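Local coordinates for metallo-beta-lactamase domain-containing protein (Thermotoga maritima, PDB 3H3E) that binds zinc and is probably a metal-dependent enzyme of the metallo-beta-lactamase superfamily, although its substrate and the reaction it promotes remain uncertain, at residues 32-35 with 40-43; 66-69 with 73-76. The protein carries 2 engineered substitutions. All coordinates share one frame; numbering follows the deposited sequence.

Contact 1 of 2, residues 32-35 with 40-43; sequences GFSV and VLFD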
ATOM      1  N   GLY A  32       7.618   4.561  -6.719  1.00 21.09           N
ATOM      2  CA  GLY A  32       6.234   4.704  -6.331  1.00 12.58           C
ATOM      3  C   GLY A  32       5.591   3.346  -6.434  1.00 19.95           C
ATOM      4  O   GLY A  32       6.194   2.415  -6.965  1.00 29.08           O
ATOM      5  N   PHE A  33       4.366   3.226  -5.939  1.00 12.53           N
ATOM      6  CA  PHE A  33       3.687   1.945  -5.938  1.00 13.28           C
ATOM      7  C   PHE A  33       2.283   2.072  -6.551  1.00 18.82           C
ATOM      8  O   PHE A  33       1.585   3.052  -6.320  1.00 21.94           O
ATOM      9  CB  PHE A  33       3.644   1.384  -4.502  1.00 16.57           C
ATOM     10  CG  PHE A  33       3.098  -0.016  -4.406  1.00 15.70           C
ATOM     11  CD1 PHE A  33       3.721  -1.068  -5.075  1.00 15.18           C
ATOM     12  CD2 PHE A  33       1.961  -0.278  -3.660  1.00  8.83           C
ATOM     13  CE1 PHE A  33       3.206  -2.363  -5.003  1.00 13.44           C
ATOM     14  CE2 PHE A  33       1.436  -1.555  -3.585  1.00 11.14           C
ATOM     15  CZ  PHE A  33       2.062  -2.603  -4.252  1.00 15.98           C
ATOM     16  N   SER A  34       1.889   1.094  -7.359  1.00 14.43           N
ATOM     17  CA  SER A  34       0.514   1.002  -7.844  1.00 14.92           C
ATOM     18  C   SER A  34       0.261  -0.433  -8.250  1.00 13.70           C
ATOM     19  O   SER A  34       1.059  -1.031  -8.965  1.00 21.61           O
ATOM     20  CB  SER A  34       0.247   1.945  -9.028  1.00 23.81           C
ATOM     21  OG  SER A  34      -0.977   1.627  -9.683  1.00 10.96           O
ATOM     22  N   VAL A  35      -0.849  -0.985  -7.781  1.00 12.65           N
ATOM     23  CA  VAL A  35      -1.191  -2.362  -8.073  1.00 11.11           C
ATOM     24  C   VAL A  35      -2.681  -2.482  -8.342  1.00 16.45           C
ATOM     25  O   VAL A  35      -3.505  -1.988  -7.582  1.00 19.52           O
ATOM     26  CB  VAL A  35      -0.776  -3.308  -6.931  1.00 13.67           C
ATOM     27  CG1 VAL A  35      -1.319  -2.822  -5.634  1.00 17.00           C
ATOM     28  CG2 VAL A  35      -1.280  -4.691  -7.194  1.00 15.54           C
ATOM     29  N   VAL A  40     -10.298  -3.081  -8.597  1.00 29.19           N
ATOM     30  CA  VAL A  40     -10.021  -1.857  -7.876  1.00 24.94           C
ATOM     31  C   VAL A  40      -8.527  -1.531  -8.028  1.00 23.74           C
ATOM     32  O   VAL A  40      -7.701  -2.432  -8.077  1.00 25.30           O
ATOM     33  CB  VAL A  40     -10.463  -2.032  -6.411  1.00 23.62           C
ATOM     34  CG1 VAL A  40      -9.274  -2.160  -5.492  1.00 15.78           C
ATOM     35  CG2 VAL A  40     -11.330  -0.892  -5.996  1.00 32.54           C
ATOM     36  N   LEU A  41      -8.173  -0.258  -8.169  1.00 22.37           N
ATOM     37  CA  LEU A  41      -6.761   0.097  -8.283  1.00 18.96           C
ATOM     38  C   LEU A  41      -6.236   0.644  -6.967  1.00 19.93           C
ATOM     39  O   LEU A  41      -6.784   1.596  -6.429  1.00 24.74           O
ATOM     40  CB  LEU A  41      -6.518   1.094  -9.420  1.00 15.01           C
ATOM     41  CG  LEU A  41      -5.088   1.625  -9.625  1.00 11.85           C
ATOM     42  CD1 LEU A  41      -4.109   0.572 -10.162  1.00 11.39           C
ATOM     43  CD2 LEU A  41      -5.130   2.806 -10.547  1.00 11.13           C
ATOM     44  N   PHE A  42      -5.175   0.024  -6.455  1.00 24.46           N
ATOM     45  CA  PHE A  42      -4.564   0.409  -5.181  1.00 23.53           C
ATOM     46  C   PHE A  42      -3.334   1.249  -5.454  1.00 18.89           C
ATOM     47  O   PHE A  42      -2.329   0.734  -5.937  1.00 21.61           O
ATOM     48  CB  PHE A  42      -4.154  -0.829  -4.372  1.00 19.01           C
ATOM     49  CG  PHE A  42      -3.779  -0.528  -2.947  1.00 16.89           C
ATOM     50  CD1 PHE A  42      -4.748  -0.476  -1.953  1.00 13.46           C
ATOM     51  CD2 PHE A  42      -2.462  -0.302  -2.594  1.00 22.16           C
ATOM     52  CE1 PHE A  42      -4.407  -0.193  -0.643  1.00  9.20           C
ATOM     53  CE2 PHE A  42      -2.123  -0.027  -1.276  1.00 19.86           C
ATOM     54  CZ  PHE A  42      -3.107   0.023  -0.306  1.00  7.97           C
ATOM     55  N   ASP A  43      -3.428   2.539  -5.148  1.00 12.65           N
ATOM     56  CA  ASP A  43      -2.357   3.499  -5.410  1.00 12.79           C
ATOM     57  C   ASP A  43      -2.085   3.745  -6.907  1.00 20.16           C
ATOM     58  O   ASP A  43      -2.560   3.017  -7.770  1.00 22.61           O
ATOM     59  CB  ASP A  43      -1.079   3.133  -4.640  1.00 15.36           C
ATOM     60  CG  ASP A  43      -1.192   3.440  -3.151  1.00 22.41           C
ATOM     61  OD1 ASP A  43      -2.231   3.999  -2.750  1.00 25.54           O
ATOM     62  OD2 ASP A  43      -0.256   3.128  -2.385  1.00 22.74           O
TER

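Contact 2 of 2, residues 66-69 with 73-76; sequences LISH and DHAG. With ZN (zinc ion), chain B.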
ATOM      1  N   LEU A  66      -8.065   3.410  -4.795  1.00 16.53           N
ATOM      2  CA  LEU A  66      -7.883   3.527  -3.355  1.00 12.68           C
ATOM      3  C   LEU A  66      -6.514   4.080  -3.068  1.00 15.74           C
ATOM      4  O   LEU A  66      -5.545   3.685  -3.703  1.00 21.88           O
ATOM      5  CB  LEU A  66      -8.002   2.166  -2.686  1.00 10.57           C
ATOM      6  CG  LEU A  66      -9.049   1.234  -3.256  1.00 13.27           C
ATOM      7  CD1 LEU A  66      -8.955  -0.076  -2.542  1.00 15.92           C
ATOM      8  CD2 LEU A  66     -10.439   1.830  -3.113  1.00 16.65           C
ATOM      9  N   ILE A  67      -6.430   4.973  -2.093  1.00 16.47           N
ATOM     10  CA  ILE A  67      -5.169   5.608  -1.757  1.00 14.26           C
ATOM     11  C   ILE A  67      -4.719   5.194  -0.367  1.00 20.28           C
ATOM     12  O   ILE A  67      -5.400   5.481   0.619  1.00 27.62           O
ATOM     13  CB  ILE A  67      -5.301   7.122  -1.800  1.00 14.30           C
ATOM     14  CG1 ILE A  67      -5.634   7.572  -3.220  1.00 15.97           C
ATOM     15  CG2 ILE A  67      -4.013   7.756  -1.365  1.00 20.77           C
ATOM     16  CD1 ILE A  67      -4.578   7.184  -4.242  1.00 21.69           C
ATOM     17  N   SER A  68      -3.572   4.526  -0.290  1.00 16.79           N
ATOM     18  CA  SER A  68      -3.063   4.001   0.974  1.00 14.88           C
ATOM     19  C   SER A  68      -2.625   5.110   1.927  1.00 18.30           C
ATOM     20  O   SER A  68      -2.764   4.986   3.137  1.00 28.21           O
ATOM     21  CB  SER A  68      -1.896   3.061   0.711  1.00 20.87           C
ATOM     22  OG  SER A  68      -0.891   3.715  -0.032  1.00 22.08           O
ATOM     23  N   HIS A  69      -2.079   6.184   1.379  1.00 14.22           N
ATOM     24  CA  HIS A  69      -1.723   7.354   2.168  1.00 13.36           C
ATOM     25  C   HIS A  69      -1.361   8.513   1.231  1.00 14.86           C
ATOM     26  O   HIS A  69      -1.091   8.303   0.052  1.00 19.31           O
ATOM     27  CB  HIS A  69      -0.615   7.035   3.191  1.00 14.97           C
ATOM     28  CG  HIS A  69       0.697   6.652   2.586  1.00 12.79           C
ATOM     29  ND1 HIS A  69       0.837   5.601   1.703  1.00 21.39           N
ATOM     30  CD2 HIS A  69       1.938   7.165   2.756  1.00 13.77           C
ATOM     31  CE1 HIS A  69       2.104   5.498   1.339  1.00 21.33           C
ATOM     32  NE2 HIS A  69       2.794   6.433   1.966  1.00 15.92           N
ATOM     33  N   ASP A  73       4.436   9.662  -4.034  1.00 14.77           N
ATOM     34  CA  ASP A  73       4.746   8.447  -4.782  1.00 10.38           C
ATOM     35  C   ASP A  73       3.589   7.445  -4.783  1.00 23.76           C
ATOM     36  O   ASP A  73       3.704   6.373  -5.371  1.00 31.27           O
ATOM     37  CB  ASP A  73       6.053   7.780  -4.286  1.00 19.36           C
ATOM     38  CG  ASP A  73       6.050   7.484  -2.785  1.00 29.15           C
ATOM     39  OD1 ASP A  73       5.682   8.386  -2.022  1.00 28.96           O
ATOM     40  OD2 ASP A  73       6.400   6.352  -2.353  1.00 38.79           O
ATOM     41  N   HIS A  74       2.478   7.792  -4.135  1.00 21.30           N
ATOM     42  CA  HIS A  74       1.309   6.912  -4.089  1.00 18.27           C
ATOM     43  C   HIS A  74       0.084   7.579  -4.672  1.00 20.69           C
ATOM     44  O   HIS A  74      -0.756   6.931  -5.284  1.00 25.95           O
ATOM     45  CB  HIS A  74       1.047   6.426  -2.657  1.00 17.91           C
ATOM     46  CG  HIS A  74       2.186   5.635  -2.099  1.00 17.84           C
ATOM     47  ND1 HIS A  74       2.138   4.268  -1.948  1.00 11.78           N
ATOM     48  CD2 HIS A  74       3.434   6.013  -1.731  1.00 26.20           C
ATOM     49  CE1 HIS A  74       3.298   3.842  -1.476  1.00 26.91           C
ATOM     50  NE2 HIS A  74       4.105   4.881  -1.340  1.00 28.63           N
ATOM     51  N   ALA A  75      -0.002   8.889  -4.508  1.00 20.33           N
ATOM     52  CA  ALA A  75      -1.163   9.630  -4.977  1.00 16.73           C
ATOM     53  C   ALA A  75      -0.877  10.447  -6.245  1.00 20.59           C
ATOM     54  O   ALA A  75      -1.763  11.113  -6.767  1.00 28.36           O
ATOM     55  CB  ALA A  75      -1.677  10.538  -3.864  1.00  7.73           C
ATOM     56  N   GLY A  76       0.349  10.373  -6.756  1.00 15.99           N
ATOM     57  CA  GLY A  76       0.775  11.266  -7.811  1.00  9.23           C
ATOM     58  C   GLY A  76       0.192  11.005  -9.180  1.00 23.72           C
ATOM     59  O   GLY A  76      -0.093  11.934  -9.922  1.00 26.51           O
TER
HETATM   60 ZN    ZN B 256       5.034   6.865   2.181  1.00 34.24          ZN

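Contact 1 of 2, residues 32-35 with 40-43
Ser34 turns OG away from its own backbone N (chi1 166°), which carries the hydroxyl across to Asp43, while Val35 sets CG1 between its N and carbonyl carbon (chi1 53°) and thereby lays that methyl against Phe42. The two segments form a beta hairpin in one of the two large mixed sheets of the metallo-beta-lactamase alpha/beta sandwich, and they illustrate how a tight strand pair can deliver an acidic residue to a metal-binding edge. Val35 and Phe42 make an antiparallel hydrogen-bonded pair. Its two bonds run from Val35 N to Phe42 O, 2.9 Å and nearly straight, and from Phe42 N to Val35 O, 2.8 Å. Both side chains leave the sheet on the same face, where Val35 CG1 rests 3.7 Å from Phe42 CB and the two side chains slant across each other. Ile177 of strand 173-178, in the other large mixed sheet, touches both, so the pair belongs to the core between the sheets. Phe33 adds its ring on the Phe42 side, its CE2 4.2 Å from Phe42 CD2. Ser34 and Leu41 behave differently: they meet Leu18 of strand 13-19, and Leu41 CD1 lies beside Ser34 OG. Where the strand stops, Asp43 takes a positive phi (67°), and its CB lies by the carbonyl O of Phe33. The carboxylate reaches out of the hairpin: OD2 is hydrogen-bonded to Ser68 and His74 and lies near the plane of the Phe33 ring, at its edge. The backbone of Asp43 remains tied to the neighbouring strand: Ser34 OG donates to Asp43 O over 2.8 Å, reaching the oxygen from above the carbonyl plane.

Contact 2 of 2, residues 66-69 with 73-76
His69 sends the edge of its imidazole onto one face of the His74 ring, CE1 standing over the ring centre 3.2 Å above the plane. The planes meet at 54° and the centroids are 4.2 Å apart, an edge-to-face pair with a marked tilt. Around the rim of His69 the roles are divided. NE2 binds the zinc ion at 2.3 Å, and on the other ring nitrogen ND1 donates to Ser68 OG over 3.1 Å, almost in the ring plane. With both nitrogens engaged, rotation of the imidazole is fixed; chi1 of 64° folds the ring back over its own backbone to meet these partners. Ser68 is the second-shell residue that positions the zinc ligand, and Asp43 OD2 in turn holds Ser68 OG and His74 ND1. Ile67 makes looser apolar contact, its CG2 lying 4.4 Å from Ala75 CB. His71 and His182 complete the protein ligands of the zinc. Asp73, His74 and His236 may outline a second, vacant metal position. The spacing of His69, His71, Asp73 and His74 is that of the HxHxDH motif of the metallo-beta-lactamase fold.

From the N terminus, the chain first closes contact 1, a hairpin with a very short connection between strands 34-37 and 40-42. It then passes through helix 49-56 and enters strand 64-66, which lies parallel to strand 40-42 in the same sheet. Contact 2 closes a second short loop, bringing the loop that leaves strand 64-66 back against helix 72-75. The two loops follow in series, neither nested nor crossed, yet they meet in space, their centres about 7 Å apart. Besides the Asp43 carboxylate, the packing of Phe42 CZ on Ser68 CB joins them, so neighbouring strand ends converge on the zinc-binding edge of the sandwich.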